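Local coordinates for protein Cry23AA1 (Bacillus thuringiensis, PDB 4RHZ) that probably acts as a pore-forming insecticidal toxin of the aerolysin family, pairing with Cry37Aa1 as a binary complex and binding zinc, at residues A[74-80]-A[129-135]. Numbering follows the deposited sequence.
With ZN (zinc ion), chain C.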
ATOM      1  N   THR A  74      21.472  -8.216   4.603  1.00 42.16           N
ATOM      2  CA  THR A  74      21.095  -8.147   3.240  1.00 44.93           C
ATOM      3  C   THR A  74      19.708  -8.757   3.018  1.00 45.06           C
ATOM      4  O   THR A  74      19.357  -9.766   3.615  1.00 42.95           O
ATOM      5  CB  THR A  74      22.186  -8.782   2.391  1.00 45.74           C
ATOM      6  OG1 THR A  74      22.140  -8.183   1.103  1.00 52.50           O
ATOM      7  CG2 THR A  74      22.026 -10.298   2.285  1.00 46.18           C
ATOM      8  N   TRP A  75      18.923  -8.143   2.143  1.00 46.24           N
ATOM      9  CA  TRP A  75      17.659  -8.747   1.789  1.00 48.23           C
ATOM     10  C   TRP A  75      17.213  -8.451   0.347  1.00 48.13           C
ATOM     11  O   TRP A  75      17.337  -7.327  -0.144  1.00 47.58           O
ATOM     12  CB  TRP A  75      16.582  -8.327   2.783  1.00 48.74           C
ATOM     13  CG  TRP A  75      15.414  -9.228   2.760  1.00 53.90           C
ATOM     14  CD1 TRP A  75      15.359 -10.535   3.183  1.00 57.80           C
ATOM     15  CD2 TRP A  75      14.109  -8.904   2.264  1.00 58.91           C
ATOM     16  NE1 TRP A  75      14.079 -11.043   2.980  1.00 61.45           N
ATOM     17  CE2 TRP A  75      13.301 -10.057   2.417  1.00 60.66           C
ATOM     18  CE3 TRP A  75      13.541  -7.741   1.717  1.00 61.96           C
ATOM     19  CZ2 TRP A  75      11.944 -10.078   2.041  1.00 66.92           C
ATOM     20  CZ3 TRP A  75      12.185  -7.759   1.337  1.00 65.33           C
ATOM     21  CH2 TRP A  75      11.403  -8.916   1.503  1.00 66.95           C
ATOM     22  N   THR A  76      16.729  -9.473  -0.336  1.00 48.55           N
ATOM     23  CA  THR A  76      16.274  -9.298  -1.717  1.00 50.72           C
ATOM     24  C   THR A  76      14.751  -9.433  -1.770  1.00 49.57           C
ATOM     25  O   THR A  76      14.212 -10.472  -1.439  1.00 49.44           O
ATOM     26  CB  THR A  76      16.986 -10.226  -2.723  1.00 51.04           C
ATOM     27  OG1 THR A  76      17.018 -11.545  -2.182  1.00 55.84           O
ATOM     28  CG2 THR A  76      18.384  -9.790  -2.959  1.00 52.17           C
ATOM     29  N   GLU A  77      14.094  -8.327  -2.065  1.00 49.88           N
ATOM     30  CA  GLU A  77      12.630  -8.269  -2.152  1.00 52.38           C
ATOM     31  C   GLU A  77      12.250  -8.337  -3.630  1.00 51.79           C
ATOM     32  O   GLU A  77      12.935  -7.788  -4.512  1.00 51.06           O
ATOM     33  CB  GLU A  77      12.074  -6.965  -1.589  1.00 52.60           C
ATOM     34  CG  GLU A  77      12.369  -5.683  -2.466  1.00 57.49           C
ATOM     35  CD  GLU A  77      11.373  -4.530  -2.183  1.00 62.23           C
ATOM     36  OE1 GLU A  77      10.859  -4.509  -1.023  1.00 66.33           O
ATOM     37  OE2 GLU A  77      11.098  -3.693  -3.088  1.00 59.66           O
ATOM     38  N   THR A  78      11.189  -9.059  -3.901  1.00 52.41           N
ATOM     39  CA  THR A  78      10.713  -9.131  -5.268  1.00 52.65           C
ATOM     40  C   THR A  78       9.462  -8.356  -5.211  1.00 51.57           C
ATOM     41  O   THR A  78       8.613  -8.619  -4.369  1.00 50.83           O
ATOM     42  CB  THR A  78      10.496 -10.570  -5.786  1.00 53.37           C
ATOM     43  OG1 THR A  78      11.784 -11.175  -6.029  1.00 55.59           O
ATOM     44  CG2 THR A  78       9.724 -10.544  -7.148  1.00 54.32           C
ATOM     45  N   HIS A  79       9.369  -7.350  -6.067  1.00 50.57           N
ATOM     46  CA  HIS A  79       8.159  -6.596  -6.044  1.00 50.60           C
ATOM     47  C   HIS A  79       7.517  -6.055  -7.396  1.00 49.92           C
ATOM     48  O   HIS A  79       8.220  -5.827  -8.415  1.00 48.08           O
ATOM     49  CB  HIS A  79       8.401  -5.500  -5.113  1.00 49.85           C
ATOM     50  CG  HIS A  79       8.828  -4.273  -5.817  1.00 52.53           C
ATOM     51  ND1 HIS A  79       7.923  -3.441  -6.436  1.00 57.18           N
ATOM     52  CD2 HIS A  79      10.042  -3.718  -5.982  1.00 51.74           C
ATOM     53  CE1 HIS A  79       8.566  -2.418  -6.974  1.00 57.57           C
ATOM     54  NE2 HIS A  79       9.856  -2.576  -6.727  1.00 59.98           N
ATOM     55  N   THR A  80       6.198  -5.779  -7.312  1.00 48.30           N
ATOM     56  CA  THR A  80       5.295  -5.625  -8.471  1.00 47.45           C
ATOM     57  C   THR A  80       4.630  -4.217  -8.663  1.00 46.31           C
ATOM     58  O   THR A  80       4.231  -3.569  -7.694  1.00 46.46           O
ATOM     59  CB  THR A  80       4.216  -6.743  -8.382  1.00 47.61           C
ATOM     60  OG1 THR A  80       4.845  -8.017  -8.431  1.00 49.46           O
ATOM     61  CG2 THR A  80       3.258  -6.743  -9.552  1.00 48.58           C
ATOM     62  N   THR A 129       7.467  -7.022 -12.537  1.00 42.40           N
ATOM     63  CA  THR A 129       7.958  -7.636 -11.312  1.00 44.21           C
ATOM     64  C   THR A 129       9.481  -7.613 -11.389  1.00 44.46           C
ATOM     65  O   THR A 129      10.071  -8.158 -12.322  1.00 43.58           O
ATOM     66  CB  THR A 129       7.536  -9.108 -11.221  1.00 44.82           C
ATOM     67  OG1 THR A 129       6.132  -9.202 -11.386  1.00 49.50           O
ATOM     68  CG2 THR A 129       7.821  -9.713  -9.850  1.00 45.20           C
ATOM     69  N   GLU A 130      10.096  -6.973 -10.405  1.00 45.66           N
ATOM     70  CA  GLU A 130      11.557  -6.855 -10.310  1.00 47.54           C
ATOM     71  C   GLU A 130      12.070  -7.104  -8.898  1.00 47.92           C
ATOM     72  O   GLU A 130      11.328  -7.019  -7.924  1.00 46.90           O
ATOM     73  CB  GLU A 130      12.018  -5.493 -10.758  1.00 47.18           C
ATOM     74  CG  GLU A 130      11.279  -4.368 -10.120  1.00 50.85           C
ATOM     75  CD  GLU A 130      11.452  -3.020 -10.842  1.00 58.80           C
ATOM     76  OE1 GLU A 130      11.077  -2.022 -10.215  1.00 58.43           O
ATOM     77  OE2 GLU A 130      11.942  -2.949 -12.021  1.00 64.85           O
ATOM     78  N   THR A 131      13.347  -7.455  -8.788  1.00 48.75           N
ATOM     79  CA  THR A 131      13.916  -7.682  -7.471  1.00 49.19           C
ATOM     80  C   THR A 131      14.769  -6.512  -7.045  1.00 48.57           C
ATOM     81  O   THR A 131      15.339  -5.776  -7.870  1.00 48.13           O
ATOM     82  CB  THR A 131      14.782  -8.877  -7.419  1.00 49.77           C
ATOM     83  OG1 THR A 131      15.824  -8.656  -8.373  1.00 52.38           O
ATOM     84  CG2 THR A 131      13.963 -10.140  -7.711  1.00 49.40           C
ATOM     85  N   HIS A 132      14.794  -6.311  -5.735  1.00 47.90           N
ATOM     86  CA  HIS A 132      15.649  -5.298  -5.183  0.50 47.71           C
ATOM     87  C   HIS A 132      16.430  -5.905  -4.013  1.00 47.99           C
ATOM     88  O   HIS A 132      15.938  -6.769  -3.278  1.00 46.79           O
ATOM     89  CB  HIS A 132      14.864  -4.024  -4.850  0.50 47.11           C
ATOM     90  CG  HIS A 132      14.655  -3.123  -6.034  0.50 47.20           C
ATOM     91  ND1 HIS A 132      15.675  -2.779  -6.902  0.50 47.78           N
ATOM     92  CD2 HIS A 132      13.543  -2.515  -6.511  0.50 43.27           C
ATOM     93  CE1 HIS A 132      15.203  -1.986  -7.848  0.50 43.44           C
ATOM     94  NE2 HIS A 132      13.916  -1.805  -7.626  0.50 41.54           N
ATOM     95  N   THR A 133      17.692  -5.524  -3.918  1.00 48.65           N
ATOM     96  CA  THR A 133      18.561  -6.065  -2.876  1.00 48.53           C
ATOM     97  C   THR A 133      18.793  -4.910  -1.935  1.00 46.66           C
ATOM     98  O   THR A 133      19.411  -3.911  -2.323  1.00 47.31           O
ATOM     99  CB  THR A 133      19.895  -6.601  -3.448  1.00 49.45           C
ATOM    100  OG1 THR A 133      19.602  -7.732  -4.276  1.00 50.12           O
ATOM    101  CG2 THR A 133      20.848  -7.072  -2.296  1.00 48.72           C
ATOM    102  N   TRP A 134      18.199  -5.014  -0.750  1.00 44.01           N
ATOM    103  CA  TRP A 134      18.469  -4.089   0.361  1.00 42.32           C
ATOM    104  C   TRP A 134      19.780  -4.558   1.041  1.00 40.51           C
ATOM    105  O   TRP A 134      20.000  -5.731   1.203  1.00 38.86           O
ATOM    106  CB  TRP A 134      17.298  -4.097   1.367  1.00 42.09           C
ATOM    107  CG  TRP A 134      16.003  -3.618   0.762  1.00 40.50           C
ATOM    108  CD1 TRP A 134      15.193  -4.327  -0.066  1.00 40.16           C
ATOM    109  CD2 TRP A 134      15.385  -2.327   0.923  1.00 35.94           C
ATOM    110  NE1 TRP A 134      14.114  -3.555  -0.451  1.00 39.00           N
ATOM    111  CE2 TRP A 134      14.202  -2.330   0.148  1.00 35.95           C
ATOM    112  CE3 TRP A 134      15.730  -1.176   1.615  1.00 35.61           C
ATOM    113  CZ2 TRP A 134      13.358  -1.212   0.036  1.00 27.77           C
ATOM    114  CZ3 TRP A 134      14.901  -0.072   1.528  1.00 33.22           C
ATOM    115  CH2 TRP A 134      13.719  -0.099   0.723  1.00 35.46           C
ATOM    116  N   SER A 135      20.673  -3.635   1.350  1.00 40.43           N
ATOM    117  CA  SER A 135      21.855  -3.972   2.137  0.50 40.66           C
ATOM    118  C   SER A 135      22.169  -2.842   3.120  1.00 40.59           C
ATOM    119  O   SER A 135      22.202  -1.679   2.761  1.00 39.22           O
ATOM    120  CB  SER A 135      23.040  -4.310   1.211  0.50 41.56           C
ATOM    121  OG  SER A 135      22.749  -5.493   0.462  0.50 41.04           O
TER
HETATM  122 ZN    ZN C 301      11.174  -1.273  -7.637  1.00 82.22          ZN
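H79, E130 and H132 meet at a zinc ion on one face of an antiparallel strand pair. H79 NE2 binds the metal at 2.1 Å, the one bond of normal length. E130 OE1 is 2.7 Å from the zinc and H132 NE2 2.8 Å, both long. The zinc lies beside the NE2-CD2 edge of the H132 ring, not squarely off the nitrogen. H132 has two deposited conformers, so its place is less certain. The two imidazoles meet rim to rim, with planes 29° apart, and H132 CD2 lies in the plane of the H79 ring. E130 runs beside H79, its carboxylate turned 74° from the ring. With CG between its own backbone N and carbonyl carbon (chi1 50°) and an extended chain beyond, E130 carries OE1 out to the metal.

Next along this face, E77 lies against the edge of the W134 indole. W134 NE1 is 3.4 Å from E77 CG, and the carboxylate stands steeply to the ring plane. E77 CG also packs on H132 CB. W75 CE3 touches W134 CD1 at 4.2 Å, at the edge of the W75 ring. E77 and H79 both touch Q223 of strand 211-235, and a weak hydrogen bond joins E77 OE1 to G224 N. Y152 touches both tryptophans.

Paired backbone hydrogen bonds link W75 with W134, E77 with H132, and H79 with E130. They set the register that places the zinc ligands together. The other face is a row of threonines ending in S135. There, in the conformer given, T74 OG1 and S135 OG are 2.8 Å apart, a hydrogen bond that depends on that conformer.

The pair belongs to the long sheet of this elongated, aerolysin-like fold. The zinc probably ties the two strands together, held firmly by H79 and more loosely from the other strand.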